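Local coordinates for protein 16 kDa salivary peptide (Culex quinquefasciatus, PDB 7KCG) that is of unknown function but adopts a beta-trefoil fold related to ricin-type lectins and may bind sugars in mosquito saliva, at residues A[26-29]-A[35-38]; A[28-33]-A[69-74]; A[56-59]-A[64-67]. All coordinates share one frame; numbering follows the deposited sequence.

Contact 1: A[26-29]-A[35-38]; sequences SIST and RHVS
Thr29 and Arg35 face each other as an antiparallel non-hydrogen-bonded pair, their CA atoms 4.1 Å apart, and next to them the backbone N of His36 gives a nearly straight bond (170°) to Ser28 O at 3.1 Å. Beyond the corner at Ile27 the pairing slackens: Ser26 N reaches His36 O only weakly, at 3.2 Å. Ser26 lays its CB against the His36 carbonyl and turns OG back, anti to its own N (chi1 -179°), to accept from Ser28 N at 3.1 Å; this ST turn shapes the corner. On the Thr29 side the Arg35 chain runs past the segment, its CD 3.4 Å from Ser26 O, and CG2 of Thr29 rests 3.6 Å from Arg35 NH1. The His36 imidazole leans the other way, with Ser28 OG at its edge, 3.7 Å from ND1, while Phe79 meets the ring from the neighbouring strand. The two strands form the 22-29/34-40 hairpin of the beta-trefoil. Few polar side-chain groups are spent on the partner strand: the Arg35 guanidinium pairs with Glu64 of the adjoining hairpin and Ser38 gives OG to Asp123 O, so backbone bonds and van der Waals contacts hold the hairpin end.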
ATOM      1  N   SER A  26      -7.367   5.768  -7.439  1.00 67.98           N
ATOM      2  CA  SER A  26      -8.278   6.901  -7.408  1.00 76.78           C
ATOM      3  C   SER A  26      -8.612   7.349  -8.825  1.00 79.55           C
ATOM      4  O   SER A  26      -7.876   7.079  -9.779  1.00 76.55           O
ATOM      5  CB  SER A  26      -7.685   8.077  -6.622  1.00 69.80           C
ATOM      6  OG  SER A  26      -8.594   9.164  -6.575  1.00 80.32           O
ATOM      7  N   ILE A  27      -9.748   8.043  -8.943  1.00 78.16           N
ATOM      8  CA  ILE A  27     -10.096   8.707 -10.193  1.00 79.54           C
ATOM      9  C   ILE A  27      -9.271   9.970 -10.393  1.00 83.95           C
ATOM     10  O   ILE A  27      -9.215  10.500 -11.511  1.00 87.13           O
ATOM     11  CB  ILE A  27     -11.598   9.051 -10.231  1.00 86.67           C
ATOM     12  CG1 ILE A  27     -12.447   7.822  -9.902  1.00 88.44           C
ATOM     13  N   SER A  28      -8.635  10.471  -9.339  1.00 83.32           N
ATOM     14  CA  SER A  28      -7.922  11.738  -9.377  1.00 81.51           C
ATOM     15  C   SER A  28      -6.425  11.520  -9.552  1.00 80.51           C
ATOM     16  O   SER A  28      -5.860  10.522  -9.092  1.00 70.01           O
ATOM     17  CB  SER A  28      -8.190  12.538  -8.099  1.00 82.53           C
ATOM     18  OG  SER A  28      -7.330  13.660  -8.010  1.00 86.83           O
ATOM     19  N   THR A  29      -5.819  12.456 -10.284  1.00 76.41           N
ATOM     20  CA  THR A  29      -4.371  12.384 -10.565  1.00 70.10           C
ATOM     21  C   THR A  29      -3.732  13.614  -9.935  1.00 69.86           C
ATOM     22  O   THR A  29      -4.422  14.610  -9.839  1.00 79.27           O
ATOM     23  CB  THR A  29      -4.168  12.213 -12.077  1.00 72.88           C
ATOM     24  OG1 THR A  29      -4.808  13.311 -12.726  1.00 80.73           O
ATOM     25  CG2 THR A  29      -4.729  10.920 -12.620  1.00 73.21           C
ATOM     26  N   ARG A  35      -0.722   9.215  -9.984  1.00 60.77           N
ATOM     27  CA  ARG A  35      -2.168   9.038  -9.691  1.00 59.38           C
ATOM     28  C   ARG A  35      -2.344   8.808  -8.193  1.00 60.70           C
ATOM     29  O   ARG A  35      -1.466   8.222  -7.577  1.00 49.43           O
ATOM     30  CB  ARG A  35      -2.777   7.876 -10.475  1.00 64.44           C
ATOM     31  CG  ARG A  35      -4.222   7.540 -10.143  1.00 66.35           C
ATOM     32  CD  ARG A  35      -4.754   6.308 -10.846  1.00 66.70           C
ATOM     33  NE  ARG A  35      -4.184   6.147 -12.167  1.00 74.91           N
ATOM     34  CZ  ARG A  35      -4.642   6.739 -13.259  1.00 82.11           C
ATOM     35  NH1 ARG A  35      -5.693   7.534 -13.187  1.00 81.48           N
ATOM     36  NH2 ARG A  35      -4.047   6.533 -14.418  1.00 81.10           N
ATOM     37  N   HIS A  36      -3.454   9.267  -7.634  1.00 61.51           N
ATOM     38  CA  HIS A  36      -3.654   9.184  -6.172  1.00 65.54           C
ATOM     39  C   HIS A  36      -4.170   7.812  -5.763  1.00 57.62           C
ATOM     40  O   HIS A  36      -4.582   7.055  -6.632  1.00 58.81           O
ATOM     41  CB  HIS A  36      -4.614  10.288  -5.745  1.00 67.49           C
ATOM     42  CG  HIS A  36      -3.941  11.585  -5.451  1.00 70.01           C
ATOM     43  ND1 HIS A  36      -4.274  12.752  -6.102  1.00 73.50           N
ATOM     44  CD2 HIS A  36      -2.964  11.903  -4.578  1.00 63.81           C
ATOM     45  CE1 HIS A  36      -3.530  13.733  -5.641  1.00 73.50           C
ATOM     46  NE2 HIS A  36      -2.718  13.238  -4.709  1.00 69.26           N
ATOM     47  N   VAL A  37      -4.130   7.527  -4.471  1.00 60.44           N
ATOM     48  CA  VAL A  37      -4.657   6.265  -3.966  1.00 63.60           C
ATOM     49  C   VAL A  37      -5.816   6.560  -3.026  1.00 63.65           C
ATOM     50  O   VAL A  37      -5.862   7.607  -2.369  1.00 65.01           O
ATOM     51  CB  VAL A  37      -3.593   5.418  -3.241  1.00 57.27           C
ATOM     52  CG1 VAL A  37      -2.526   4.956  -4.215  1.00 56.08           C
ATOM     53  CG2 VAL A  37      -2.977   6.214  -2.110  1.00 56.38           C
ATOM     54  N   SER A  38      -6.751   5.619  -2.959  1.00 57.51           N
ATOM     55  CA  SER A  38      -7.957   5.836  -2.180  1.00 60.86           C
ATOM     56  C   SER A  38      -8.463   4.494  -1.655  1.00 57.84           C
ATOM     57  O   SER A  38      -7.727   3.501  -1.622  1.00 52.16           O
ATOM     58  CB  SER A  38      -9.001   6.577  -3.031  1.00 68.13           C
ATOM     59  OG  SER A  38      -9.937   7.210  -2.190  1.00 68.89           O
TER

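Contact 2: A[28-33]-A[69-74]; sequences STHDAD and SQQKFN. With FMT (formic acid), chain C.
His30 and Gln71 meet through the ends of their side chains, across a gap that leaves their CA atoms 10.8 Å apart. The contact bridges two surface turns of the beta-trefoil, one following strand 22-29 and the other at the corner between strands 64-69 and 71-72. The imidazole and the amide are set obliquely, with 58° between their planes. NE2 of His30 donates to Gln71 OE1 at 3.0 Å, but the bond is bent, with 145° at the hydrogen. The oxygen lies near the ring edge yet somewhat out of the ring plane, and the donor is itself tilted 33° from the carbonyl plane. Gln71, extended beyond CG, and His30, its ring anti to the backbone N, span the gap. Tyr77 touches both side chains, and Phe79 meets the His30 ring as well, giving this single polar bridge an aromatic flank.

Each turn is also braced from within. Asp31 OD1 accepts from Asp33 N through its anti lone pair in an Asx turn, and the same oxygen forms a salt bridge with Arg34. In the opposing segment Ser69 OG receives Gln71 N at 2.8 Å, an ST turn at the corner by Gln70. A formic acid molecule, probably from the crystallisation liquor, sits beside this turn, where Arg34 NE also bonds to it. Ser69 OG donates to O2 of the formic acid at 2.8 Å. The backbone N of Gln70 points nearly straight at the formic acid O1 from 3.1 Å.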
ATOM      1  N   SER A  28      -8.635  10.471  -9.339  1.00 83.32           N
ATOM      2  CA  SER A  28      -7.922  11.738  -9.377  1.00 81.51           C
ATOM      3  C   SER A  28      -6.425  11.520  -9.552  1.00 80.51           C
ATOM      4  O   SER A  28      -5.860  10.522  -9.092  1.00 70.01           O
ATOM      5  CB  SER A  28      -8.190  12.538  -8.099  1.00 82.53           C
ATOM      6  OG  SER A  28      -7.330  13.660  -8.010  1.00 86.83           O
ATOM      7  N   THR A  29      -5.819  12.456 -10.284  1.00 76.41           N
ATOM      8  CA  THR A  29      -4.371  12.384 -10.565  1.00 70.10           C
ATOM      9  C   THR A  29      -3.732  13.614  -9.935  1.00 69.86           C
ATOM     10  O   THR A  29      -4.422  14.610  -9.839  1.00 79.27           O
ATOM     11  CB  THR A  29      -4.168  12.213 -12.077  1.00 72.88           C
ATOM     12  OG1 THR A  29      -4.808  13.311 -12.726  1.00 80.73           O
ATOM     13  CG2 THR A  29      -4.729  10.920 -12.620  1.00 73.21           C
ATOM     14  N   HIS A  30      -2.497  13.520  -9.458  1.00 80.46           N
ATOM     15  CA  HIS A  30      -1.749  14.693  -8.934  1.00 83.51           C
ATOM     16  C   HIS A  30      -1.044  15.335 -10.130  1.00 88.60           C
ATOM     17  O   HIS A  30      -0.798  16.544 -10.072  1.00 95.83           O
ATOM     18  CB  HIS A  30      -0.743  14.185  -7.906  1.00 76.14           C
ATOM     19  CG  HIS A  30       0.164  15.174  -7.266  1.00 76.08           C
ATOM     20  ND1 HIS A  30      -0.193  15.873  -6.140  1.00 83.05           N
ATOM     21  CD2 HIS A  30       1.444  15.504  -7.529  1.00 77.66           C
ATOM     22  CE1 HIS A  30       0.811  16.633  -5.763  1.00 80.61           C
ATOM     23  NE2 HIS A  30       1.825  16.422  -6.598  1.00 80.59           N
ATOM     24  N   ASP A  31      -0.717  14.541 -11.154  1.00 84.73           N
ATOM     25  CA  ASP A  31      -0.077  15.025 -12.404  1.00 86.16           C
ATOM     26  C   ASP A  31      -0.218  13.906 -13.425  1.00 89.66           C
ATOM     27  O   ASP A  31      -0.983  12.983 -13.159  1.00 88.54           O
ATOM     28  CB  ASP A  31       1.338  15.585 -12.246  1.00 86.08           C
ATOM     29  CG  ASP A  31       2.366  14.734 -11.535  1.00 82.49           C
ATOM     30  OD1 ASP A  31       2.560  13.600 -11.954  1.00 81.40           O
ATOM     31  OD2 ASP A  31       3.011  15.253 -10.613  1.00 84.90           O
ATOM     32  N   ALA A  32       0.494  13.972 -14.544  1.00 83.99           N
ATOM     33  CA  ALA A  32       0.270  12.957 -15.594  1.00 80.86           C
ATOM     34  C   ALA A  32       1.185  11.782 -15.313  1.00 73.22           C
ATOM     35  O   ALA A  32       1.113  10.800 -16.043  1.00 73.79           O
ATOM     36  N   ASP A  33       2.027  11.926 -14.306  1.00 68.18           N
ATOM     37  CA  ASP A  33       2.952  10.839 -13.929  1.00 64.91           C
ATOM     38  C   ASP A  33       2.517  10.246 -12.586  1.00 62.66           C
ATOM     39  O   ASP A  33       2.974   9.153 -12.282  1.00 52.58           O
ATOM     40  CB  ASP A  33       4.351  11.404 -13.752  1.00 63.60           C
ATOM     41  CG  ASP A  33       4.975  11.875 -15.051  1.00 75.20           C
ATOM     42  OD1 ASP A  33       4.661  11.283 -16.102  1.00 71.54           O
ATOM     43  OD2 ASP A  33       5.772  12.827 -14.996  1.00 77.23           O
ATOM     44  N   SER A  69       6.422   9.287  -2.051  1.00 43.85           N
ATOM     45  CA  SER A  69       7.036  10.393  -2.771  1.00 49.22           C
ATOM     46  C   SER A  69       7.846  11.290  -1.845  1.00 53.39           C
ATOM     47  O   SER A  69       7.611  11.357  -0.638  1.00 55.99           O
ATOM     48  CB  SER A  69       5.954  11.211  -3.480  1.00 54.40           C
ATOM     49  OG  SER A  69       6.440  12.467  -3.941  1.00 62.28           O
ATOM     50  N   GLN A  70       8.800  12.008  -2.441  1.00 59.31           N
ATOM     51  CA  GLN A  70       9.490  13.070  -1.716  1.00 65.45           C
ATOM     52  C   GLN A  70       8.544  14.210  -1.374  1.00 72.79           C
ATOM     53  O   GLN A  70       8.690  14.844  -0.323  1.00 76.24           O
ATOM     54  CB  GLN A  70      10.665  13.598  -2.537  1.00 65.58           C
ATOM     55  CG  GLN A  70      11.910  12.727  -2.483  1.00 73.35           C
ATOM     56  CD  GLN A  70      13.110  13.467  -1.914  1.00 79.06           C
ATOM     57  OE1 GLN A  70      13.746  14.266  -2.606  1.00 81.53           O
ATOM     58  NE2 GLN A  70      13.416  13.214  -0.643  1.00 74.29           N
ATOM     59  N   GLN A  71       7.587  14.452  -2.259  1.00 63.82           N
ATOM     60  CA  GLN A  71       6.620  15.557  -2.099  1.00 64.54           C
ATOM     61  C   GLN A  71       5.738  15.261  -0.900  1.00 71.46           C
ATOM     62  O   GLN A  71       5.512  14.077  -0.609  1.00 61.21           O
ATOM     63  CB  GLN A  71       5.779  15.634  -3.366  1.00 67.68           C
ATOM     64  CG  GLN A  71       6.603  15.823  -4.628  1.00 67.79           C
ATOM     65  CD  GLN A  71       5.740  16.185  -5.811  1.00 73.52           C
ATOM     66  OE1 GLN A  71       4.688  16.798  -5.670  1.00 73.91           O
ATOM     67  NE2 GLN A  71       6.184  15.801  -6.993  1.00 75.80           N
ATOM     68  N   LYS A  72       5.242  16.312  -0.252  1.00 75.38           N
ATOM     69  CA  LYS A  72       4.471  16.099   0.989  1.00 73.74           C
ATOM     70  C   LYS A  72       3.398  17.158   1.183  1.00 86.69           C
ATOM     71  O   LYS A  72       3.670  18.321   0.886  1.00 91.38           O
ATOM     72  CB  LYS A  72       5.394  16.054   2.213  1.00 74.98           C
ATOM     73  CG  LYS A  72       6.804  16.590   2.043  1.00 76.04           C
ATOM     74  CD  LYS A  72       7.763  16.006   3.051  1.00 74.18           C
ATOM     75  N   PHE A  73       2.203  16.741   1.587  1.00 81.46           N
ATOM     76  CA  PHE A  73       1.153  17.703   1.987  1.00 89.64           C
ATOM     77  C   PHE A  73       1.442  17.924   3.470  1.00 90.23           C
ATOM     78  O   PHE A  73       2.372  18.681   3.807  1.00 91.35           O
ATOM     79  CB  PHE A  73      -0.229  17.150   1.618  1.00 85.22           C
ATOM     80  CG  PHE A  73      -0.593  15.743   2.039  1.00 84.67           C
ATOM     81  CD1 PHE A  73      -0.114  14.637   1.361  1.00 76.85           C
ATOM     82  CD2 PHE A  73      -1.478  15.523   3.083  1.00 82.43           C
ATOM     83  CE1 PHE A  73      -0.458  13.353   1.749  1.00 72.15           C
ATOM     84  CE2 PHE A  73      -1.815  14.240   3.480  1.00 80.08           C
ATOM     85  CZ  PHE A  73      -1.309  13.156   2.807  1.00 74.69           C
ATOM     86  N   ASN A  74       0.702  17.258   4.345  1.00108.81           N
ATOM     87  CA  ASN A  74       1.077  17.255   5.778  1.00106.69           C
ATOM     88  C   ASN A  74       1.909  15.975   5.867  1.00101.89           C
ATOM     89  O   ASN A  74       3.069  16.027   6.312  1.00 98.04           O
TER
HETATM   90  C   FMT C 302       8.450  11.463  -6.394  1.00 50.39           C
HETATM   91  O1  FMT C 302       9.217  11.424  -5.456  1.00 49.97           O
HETATM   92  O2  FMT C 302       7.429  12.248  -6.500  1.00 54.91           O

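Contact 3: A[56-59]-A[64-67]; sequences RIRN and EELF
Glu65 is bound by Arg56 and overlain by Arg58 of the facing strand. Arg56 NH1 lies 2.6 Å from Glu65 OE2, a salt bridge in which the oxygen uses its syn lone pair and sits in the guanidinium plane; the two flat groups are nearly coplanar. Arg58 approaches differently. A bend at chi3 (-67°) lays the Arg58 guanidinium with one face over Glu65 CG, which is 3.4 Å from NH2. The longer salt bridge from Arg58 NH2 to Glu65 OE2, at 3.8 Å, is a matter of charge alone because the oxygen stands well out of the plane. Arg58 NH1 instead bonds to Gly63 O. These strands make the 54-59/64-69 hairpin of the beta-trefoil, with Arg58 and Glu65 as a non-hydrogen-bonded pair. Leu66 N gives Ile57 O a straight bond of 2.8 Å, and CB of Ile57 packs 4.2 Å from CB of Leu66, whose side chain continues onto Val78 and Leu80. Farther along the strands the pairing opens: a water accepts from Ile57 N at 2.8 Å and also lies by Leu66 O, linking the two strands. At the turn end Asn59 N binds Glu64 O firmly, but the return bond from Glu64 N to Asn59 O is weak at 3.4 Å.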
ATOM      1  N   ARG A  56       7.258  -5.445  -4.112  1.00 30.56           N
ATOM      2  CA  ARG A  56       6.625  -4.398  -4.904  1.00 30.87           C
ATOM      3  C   ARG A  56       5.116  -4.620  -4.934  1.00 32.16           C
ATOM      4  O   ARG A  56       4.640  -5.757  -4.925  1.00 35.80           O
ATOM      5  CB  ARG A  56       7.183  -4.377  -6.323  1.00 35.68           C
ATOM      6  CG  ARG A  56       8.657  -4.015  -6.367  1.00 37.30           C
ATOM      7  CD  ARG A  56       9.094  -3.689  -7.782  1.00 42.04           C
ATOM      8  NE  ARG A  56      10.473  -3.225  -7.801  1.00 47.55           N
ATOM      9  CZ  ARG A  56      10.851  -1.976  -8.046  1.00 43.66           C
ATOM     10  NH1 ARG A  56       9.949  -1.034  -8.325  1.00 37.94           N
ATOM     11  NH2 ARG A  56      12.150  -1.681  -8.038  1.00 48.94           N
ATOM     12  N   ILE A  57       4.371  -3.515  -4.980  1.00 35.87           N
ATOM     13  CA  ILE A  57       2.913  -3.526  -4.956  1.00 35.44           C
ATOM     14  C   ILE A  57       2.426  -2.740  -6.166  1.00 32.68           C
ATOM     15  O   ILE A  57       2.738  -1.551  -6.299  1.00 33.83           O
ATOM     16  CB  ILE A  57       2.360  -2.914  -3.656  1.00 33.09           C
ATOM     17  CG1 ILE A  57       2.903  -3.656  -2.423  1.00 32.56           C
ATOM     18  CG2 ILE A  57       0.824  -2.939  -3.635  1.00 33.93           C
ATOM     19  CD1 ILE A  57       2.571  -2.923  -1.103  1.00 28.35           C
ATOM     20  N   ARG A  58       1.645  -3.388  -7.016  1.00 36.99           N
ATOM     21  CA  ARG A  58       1.130  -2.797  -8.275  1.00 40.09           C
ATOM     22  C   ARG A  58      -0.393  -2.879  -8.362  1.00 42.26           C
ATOM     23  O   ARG A  58      -0.935  -3.915  -8.101  1.00 42.31           O
ATOM     24  CB  ARG A  58       1.732  -3.520  -9.476  1.00 40.32           C
ATOM     25  CG  ARG A  58       1.581  -2.767 -10.778  1.00 43.14           C
ATOM     26  CD  ARG A  58       2.286  -3.473 -11.894  1.00 42.68           C
ATOM     27  NE  ARG A  58       3.722  -3.516 -11.778  1.00 44.35           N
ATOM     28  CZ  ARG A  58       4.536  -2.671 -12.354  1.00 45.20           C
ATOM     29  NH1 ARG A  58       4.059  -1.679 -13.064  1.00 43.83           N
ATOM     30  NH2 ARG A  58       5.829  -2.807 -12.214  1.00 47.97           N
ATOM     31  N   ASN A  59      -1.019  -1.775  -8.747  1.00 45.70           N
ATOM     32  CA  ASN A  59      -2.484  -1.685  -8.926  1.00 48.34           C
ATOM     33  C   ASN A  59      -2.839  -2.406 -10.210  1.00 55.56           C
ATOM     34  O   ASN A  59      -2.413  -1.967 -11.224  1.00 57.86           O
ATOM     35  CB  ASN A  59      -2.933  -0.241  -9.022  1.00 48.58           C
ATOM     36  CG  ASN A  59      -4.416  -0.120  -9.243  1.00 55.31           C
ATOM     37  OD1 ASN A  59      -4.874  -0.166 -10.370  1.00 56.56           O
ATOM     38  ND2 ASN A  59      -5.159   0.044  -8.174  1.00 51.77           N
ATOM     39  N   GLU A  64      -0.044   0.193 -12.350  1.00 42.97           N
ATOM     40  CA  GLU A  64       0.868   1.204 -11.841  1.00 41.16           C
ATOM     41  C   GLU A  64       1.406   0.821 -10.467  1.00 45.27           C
ATOM     42  O   GLU A  64       0.681   0.252  -9.644  1.00 43.78           O
ATOM     43  CB  GLU A  64       0.152   2.553 -11.774  1.00 49.31           C
ATOM     44  CG  GLU A  64      -0.292   3.052 -13.148  1.00 50.10           C
ATOM     45  CD  GLU A  64      -1.408   4.090 -13.073  1.00 59.81           C
ATOM     46  OE1 GLU A  64      -1.831   4.455 -11.956  1.00 57.31           O
ATOM     47  OE2 GLU A  64      -1.863   4.552 -14.145  1.00 65.44           O
ATOM     48  N   GLU A  65       2.684   1.125 -10.231  1.00 45.82           N
ATOM     49  CA  GLU A  65       3.345   0.777  -8.976  1.00 43.13           C
ATOM     50  C   GLU A  65       2.979   1.747  -7.867  1.00 38.28           C
ATOM     51  O   GLU A  65       2.890   2.955  -8.081  1.00 36.45           O
ATOM     52  CB  GLU A  65       4.864   0.792  -9.132  1.00 43.31           C
ATOM     53  CG  GLU A  65       5.466  -0.352  -9.887  1.00 44.57           C
ATOM     54  CD  GLU A  65       6.975  -0.396  -9.709  1.00 45.72           C
ATOM     55  OE1 GLU A  65       7.670   0.538 -10.180  1.00 45.46           O
ATOM     56  OE2 GLU A  65       7.463  -1.365  -9.088  1.00 40.82           O
ATOM     57  N   LEU A  66       2.796   1.210  -6.664  1.00 34.64           N
ATOM     58  CA  LEU A  66       2.569   2.023  -5.482  1.00 31.55           C
ATOM     59  C   LEU A  66       3.902   2.517  -4.933  1.00 31.61           C
ATOM     60  O   LEU A  66       4.831   1.728  -4.756  1.00 33.58           O
ATOM     61  CB  LEU A  66       1.839   1.184  -4.423  1.00 32.96           C
ATOM     62  CG  LEU A  66       1.426   1.940  -3.174  1.00 34.89           C
ATOM     63  CD1 LEU A  66       0.238   2.814  -3.505  1.00 40.36           C
ATOM     64  CD2 LEU A  66       1.091   0.961  -2.045  1.00 36.25           C
ATOM     65  N   PHE A  67       4.016   3.820  -4.661  1.00 32.59           N
ATOM     66  CA  PHE A  67       5.283   4.309  -4.125  1.00 28.31           C
ATOM     67  C   PHE A  67       5.042   5.514  -3.231  1.00 32.47           C
ATOM     68  O   PHE A  67       3.983   6.138  -3.266  1.00 34.85           O
ATOM     69  CB  PHE A  67       6.302   4.639  -5.236  1.00 33.89           C
ATOM     70  CG  PHE A  67       6.020   5.922  -5.980  1.00 32.80           C
ATOM     71  CD1 PHE A  67       5.039   5.970  -6.945  1.00 36.93           C
ATOM     72  CD2 PHE A  67       6.780   7.055  -5.739  1.00 37.15           C
ATOM     73  CE1 PHE A  67       4.796   7.148  -7.649  1.00 43.68           C
ATOM     74  CE2 PHE A  67       6.537   8.248  -6.440  1.00 41.15           C
ATOM     75  CZ  PHE A  67       5.550   8.283  -7.387  1.00 40.14           C
TER
HETATM   76  O   HOH W   1       5.564  -0.987  -5.224  0.91 33.40           O

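In the fold
The three contacts belong to one continuous region of the trefoil. Contacts 1 and 2 have centres about 9 Å apart and share Ser28 and Thr29; they touch where His36 CE1 packs 3.6 Å from His30 CB, so the hairpin end passes directly into the turn that reaches Gln71. Contact 3 is more deeply placed, its centre about 13 Å from that of contact 1. Arg35 NE meets Glu64 OE1 at 2.9 Å in a salt bridge between the two hairpins, and Val37 CG1 packs 3.6 Å from Leu66 CD1. Contact 2 joins contact 3 through the chain alone, since strand 64-69 runs into the corner beside the formic acid. Whether that spot relates to the putative sugar binding is not established.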